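Long-range contact in conserved hypothetical protein (Pyrococcus furiosus, PDB 1Y81), which belongs to the CoA-binding family of Rossmann-like proteins and binds coenzyme A, its precise role in the cell being unknown: residues A18-S23 / I73-P78. Numbering follows the deposited sequence.
Sequences ALVGAS and IVFVVP. With COA (coenzyme A), chain C.
Val20 and Val74 meet in the pairing between strands 16-20 and 72-75, neighbours in the parallel sheet of a Rossmann-like fold. Val74 is gripped at both backbone ends: its N donates to Ala18 O and its O accepts from Val20 N (2.8 Å). Val76 N then reaches Val20 O, a nearly straight bond (167°) that carries the pairing just past the end of strand 72-75.

The side chain of Val20 reaches in three directions from the backbone. Its CB sits 4.3 Å above the plane of the Phe75 ring, toward the rim. CG2, beside the backbone N, runs back along the sheet to Ile73 CG2, a tight 3.5 Å. CG1, anti to the backbone N (chi1 171°), heads the other way, to Val77 CG1 at 3.9 Å and to C2A of the coenzyme A adenine. Val85 of helix 79-91 packs on this same face, against Val20 and Phe75. Across the sheet, Leu19 CD1 meets Val74 CG1 at 3.7 Å, with helix 29-39 beyond.

Past the strands both segments turn to the ligand. Gly21, in a type II turn from Leu19 to Ala22, has positive phi (98°), and its CA packs against Val77 CG1 at 3.6 Å. The same CA lies 3.2 Å from ribose O4B of coenzyme A, while Val77 CG1 touches the same oxygen. Farther on, Ser23 OG donates to phosphate oxygen O8A (2.6 Å) and is itself bonded to Asn25 N. The chemistry is thus divided: apolar carbons line one side of the adenine and ribose where the strands end, and a hydroxyl holds the 3'-phosphate.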
ATOM      1  N   ALA A  18      -0.472  -2.024   5.341  1.00 17.93           N
ATOM      2  CA  ALA A  18       0.475  -0.946   4.965  1.00 17.41           C
ATOM      3  C   ALA A  18      -0.081  -0.139   3.787  1.00 18.93           C
ATOM      4  O   ALA A  18      -0.702  -0.701   2.884  1.00 21.79           O
ATOM      5  CB  ALA A  18       1.822  -1.483   4.632  1.00 18.97           C
ATOM      6  N   LEU A  19       0.157   1.171   3.800  1.00 14.78           N
ATOM      7  CA  LEU A  19      -0.422   2.052   2.774  1.00 14.94           C
ATOM      8  C   LEU A  19       0.667   2.842   2.049  1.00 16.49           C
ATOM      9  O   LEU A  19       1.155   3.878   2.557  1.00 14.08           O
ATOM     10  CB  LEU A  19      -1.477   2.993   3.396  1.00 14.75           C
ATOM     11  CG  LEU A  19      -2.179   3.950   2.423  1.00 14.82           C
ATOM     12  CD1 LEU A  19      -2.917   3.167   1.277  1.00 15.49           C
ATOM     13  CD2 LEU A  19      -3.131   4.910   3.171  1.00 17.64           C
ATOM     14  N   VAL A  20       1.037   2.354   0.864  1.00 15.39           N
ATOM     15  CA  VAL A  20       2.095   2.953   0.055  1.00 13.39           C
ATOM     16  C   VAL A  20       1.479   4.153  -0.689  1.00 15.82           C
ATOM     17  O   VAL A  20       0.554   3.981  -1.472  1.00 15.81           O
ATOM     18  CB  VAL A  20       2.715   1.941  -0.953  1.00 13.73           C
ATOM     19  CG1 VAL A  20       3.674   2.665  -1.947  1.00 13.50           C
ATOM     20  CG2 VAL A  20       3.454   0.795  -0.212  1.00 15.94           C
ATOM     21  N   GLY A  21       2.005   5.355  -0.418  1.00 14.77           N
ATOM     22  CA  GLY A  21       1.415   6.588  -0.929  1.00 14.43           C
ATOM     23  C   GLY A  21       0.520   7.297   0.067  1.00 14.47           C
ATOM     24  O   GLY A  21      -0.138   8.288  -0.285  1.00 14.00           O
ATOM     25  N   ALA A  22       0.490   6.813   1.319  1.00 14.62           N
ATOM     26  CA  ALA A  22      -0.189   7.538   2.400  1.00 14.42           C
ATOM     27  C   ALA A  22       0.324   8.968   2.400  1.00 14.43           C
ATOM     28  O   ALA A  22       1.475   9.188   2.136  1.00 15.01           O
ATOM     29  CB  ALA A  22       0.106   6.901   3.756  1.00 15.25           C
ATOM     30  N   SER A  23      -0.557   9.929   2.686  1.00 13.19           N
ATOM     31  CA  SER A  23      -0.197  11.332   2.580  1.00 14.15           C
ATOM     32  C   SER A  23      -0.835  12.136   3.697  1.00 10.80           C
ATOM     33  O   SER A  23      -1.848  11.719   4.255  1.00 16.83           O
ATOM     34  CB  SER A  23      -0.673  11.888   1.237  1.00 17.57           C
ATOM     35  OG  SER A  23      -0.349  13.257   1.149  1.00 19.70           O
ATOM     36  N   ILE A  73      -0.382  -5.035   1.484  1.00 19.34           N
ATOM     37  CA  ILE A  73       0.150  -3.709   1.157  1.00 17.76           C
ATOM     38  C   ILE A  73      -0.761  -3.081   0.109  1.00 19.11           C
ATOM     39  O   ILE A  73      -0.935  -3.653  -0.981  1.00 19.61           O
ATOM     40  CB  ILE A  73       1.611  -3.769   0.674  1.00 19.22           C
ATOM     41  CG1 ILE A  73       2.500  -4.373   1.779  1.00 20.24           C
ATOM     42  CG2 ILE A  73       2.123  -2.360   0.336  1.00 19.71           C
ATOM     43  CD1 ILE A  73       3.917  -4.584   1.365  1.00 24.11           C
ATOM     44  N   VAL A  74      -1.365  -1.935   0.461  1.00 16.75           N
ATOM     45  CA  VAL A  74      -2.259  -1.188  -0.438  1.00 16.31           C
ATOM     46  C   VAL A  74      -1.452  -0.068  -1.160  1.00 16.56           C
ATOM     47  O   VAL A  74      -0.751   0.719  -0.515  1.00 16.67           O
ATOM     48  CB  VAL A  74      -3.529  -0.616   0.327  1.00 16.40           C
ATOM     49  CG1 VAL A  74      -4.394   0.305  -0.581  1.00 18.57           C
ATOM     50  CG2 VAL A  74      -4.402  -1.756   0.917  1.00 16.97           C
ATOM     51  N   PHE A  75      -1.550  -0.019  -2.494  1.00 16.22           N
ATOM     52  CA  PHE A  75      -0.791   0.943  -3.304  1.00 17.40           C
ATOM     53  C   PHE A  75      -1.693   2.054  -3.829  1.00 17.52           C
ATOM     54  O   PHE A  75      -2.703   1.778  -4.504  1.00 17.30           O
ATOM     55  CB  PHE A  75      -0.145   0.266  -4.518  1.00 15.42           C
ATOM     56  CG  PHE A  75       0.983  -0.673  -4.180  1.00 15.17           C
ATOM     57  CD1 PHE A  75       2.289  -0.359  -4.552  1.00 17.56           C
ATOM     58  CD2 PHE A  75       0.731  -1.874  -3.494  1.00 17.09           C
ATOM     59  CE1 PHE A  75       3.344  -1.238  -4.242  1.00 19.60           C
ATOM     60  CE2 PHE A  75       1.782  -2.747  -3.170  1.00 18.04           C
ATOM     61  CZ  PHE A  75       3.071  -2.431  -3.554  1.00 17.81           C
ATOM     62  N   VAL A  76      -1.339   3.298  -3.520  1.00 14.91           N
ATOM     63  CA  VAL A  76      -2.023   4.451  -4.102  1.00 16.82           C
ATOM     64  C   VAL A  76      -0.983   5.461  -4.696  1.00 17.11           C
ATOM     65  O   VAL A  76      -1.044   6.690  -4.469  1.00 19.83           O
ATOM     66  CB  VAL A  76      -3.035   5.060  -3.090  1.00 19.63           C
ATOM     67  CG1 VAL A  76      -2.313   5.735  -1.932  1.00 19.75           C
ATOM     68  CG2 VAL A  76      -4.024   6.024  -3.778  1.00 17.92           C
ATOM     69  N   VAL A  77      -0.027   4.912  -5.458  1.00 14.75           N
ATOM     70  CA  VAL A  77       1.018   5.676  -6.139  1.00 15.69           C
ATOM     71  C   VAL A  77       0.942   5.385  -7.657  1.00 17.28           C
ATOM     72  O   VAL A  77       0.372   4.355  -8.043  1.00 18.00           O
ATOM     73  CB  VAL A  77       2.455   5.312  -5.618  1.00 15.88           C
ATOM     74  CG1 VAL A  77       2.604   5.703  -4.172  1.00 16.74           C
ATOM     75  CG2 VAL A  77       2.762   3.794  -5.777  1.00 18.11           C
ATOM     76  N   PRO A  78       1.512   6.283  -8.499  1.00 17.85           N
ATOM     77  CA  PRO A  78       1.540   6.021  -9.962  1.00 19.45           C
ATOM     78  C   PRO A  78       2.231   4.683 -10.279  1.00 20.14           C
ATOM     79  O   PRO A  78       3.126   4.265  -9.544  1.00 18.51           O
ATOM     80  CB  PRO A  78       2.352   7.191 -10.511  1.00 20.37           C
ATOM     81  CG  PRO A  78       2.228   8.269  -9.503  1.00 20.86           C
ATOM     82  CD  PRO A  78       2.155   7.573  -8.170  1.00 19.64           C
TER
HETATM   83  N1A COA C 201       6.799   5.287  -1.681  1.00 18.32           N
HETATM   84  C2A COA C 201       5.726   5.781  -0.983  1.00 17.31           C
HETATM   85  N3A COA C 201       5.041   6.875  -1.452  1.00 14.96           N
HETATM   86  C4A COA C 201       5.452   7.494  -2.590  1.00 15.94           C
HETATM   87  C5A COA C 201       6.540   7.020  -3.318  1.00 17.29           C
HETATM   88  C6A COA C 201       7.221   5.901  -2.858  1.00 19.66           C
HETATM   89  N6A COA C 201       8.265   5.434  -3.526  1.00 19.49           N
HETATM   90  N7A COA C 201       6.691   7.815  -4.407  1.00 18.08           N
HETATM   91  C8A COA C 201       5.722   8.764  -4.377  1.00 17.54           C
HETATM   92  N9A COA C 201       4.959   8.576  -3.257  1.00 16.98           N
HETATM   93  C1B COA C 201       3.817   9.383  -2.775  1.00 16.79           C
HETATM   94  C2B COA C 201       3.766  10.779  -3.395  1.00 17.03           C
HETATM   95  O2B COA C 201       4.835  11.655  -2.956  1.00 18.72           O
HETATM   96  C3B COA C 201       2.344  11.162  -2.967  1.00 16.95           C
HETATM   97  O3B COA C 201       2.276  11.640  -1.636  1.00 18.74           O
HETATM   98  P3B COA C 201       2.465  13.221  -1.299  1.00 25.34           P
HETATM   99  O7A COA C 201       3.397  13.392  -0.135  1.00 29.01           O
HETATM  100  O8A COA C 201       1.106  13.740  -0.986  1.00 29.16           O
HETATM  101  O9A COA C 201       3.140  13.871  -2.468  1.00 31.38           O
HETATM  102  C4B COA C 201       1.562   9.842  -3.003  1.00 17.71           C
HETATM  103  O4B COA C 201       2.549   8.798  -3.012  1.00 18.31           O
HETATM  104  C5B COA C 201       0.631   9.721  -4.226  1.00 16.03           C
HETATM  105  O5B COA C 201       1.419   9.885  -5.387  1.00 18.50           O
HETATM  106  P1A COA C 201       1.043  10.987  -6.500  1.00 21.62           P
HETATM  107  O1A COA C 201       2.155  11.083  -7.515  1.00 21.13           O
HETATM  108  O2A COA C 201       0.676  12.290  -5.825  1.00 21.65           O
HETATM  109  O3A COA C 201      -0.228  10.265  -7.176  1.00 21.33           O
HETATM  110  P2A COA C 201      -1.740  10.801  -7.126  1.00 23.41           P
HETATM  111  O4A COA C 201      -1.853  12.089  -7.902  1.00 26.80           O
HETATM  112  O5A COA C 201      -2.323  10.932  -5.767  1.00 22.45           O
HETATM  113  O6A COA C 201      -2.528   9.636  -7.883  1.00 22.76           O
HETATM  114  CBP COA C 201      -3.049   7.360  -8.464  1.00 20.65           C
HETATM  115  CCP COA C 201      -2.588   8.325  -7.348  1.00 21.85           C
HETATM  116  CDP COA C 201      -3.079   5.951  -7.857  1.00 22.95           C
HETATM  117  CEP COA C 201      -2.032   7.366  -9.602  1.00 23.80           C
HETATM  118  CAP COA C 201      -4.428   7.785  -9.020  1.00 19.81           C
HETATM  119  OAP COA C 201      -4.797   6.967 -10.118  1.00 18.61           O
HETATM  120  C9P COA C 201      -5.407   7.632  -7.891  1.00 22.34           C
HETATM  121  O9P COA C 201      -5.670   8.738  -7.085  1.00 22.58           O
HETATM  122  N8P COA C 201      -5.920   6.408  -7.707  1.00 24.98           N
HETATM  123  C7P COA C 201      -6.805   6.015  -6.619  1.00 22.28           C
HETATM  124  C6P COA C 201      -8.223   6.401  -6.806  1.00 21.93           C
HETATM  125  C5P COA C 201      -9.005   5.847  -5.649  1.00 21.76           C
HETATM  126  O5P COA C 201      -8.461   5.396  -4.613  1.00 21.22           O
HETATM  127  N4P COA C 201     -10.290   5.923  -5.874  1.00 20.58           N
HETATM  128  C3P COA C 201     -11.333   5.494  -5.001  1.00 18.71           C
HETATM  129  C2P COA C 201     -12.259   4.520  -5.730  1.00 20.15           C
HETATM  130  S1P COA C 201     -11.369   2.992  -6.175  1.00 20.50           S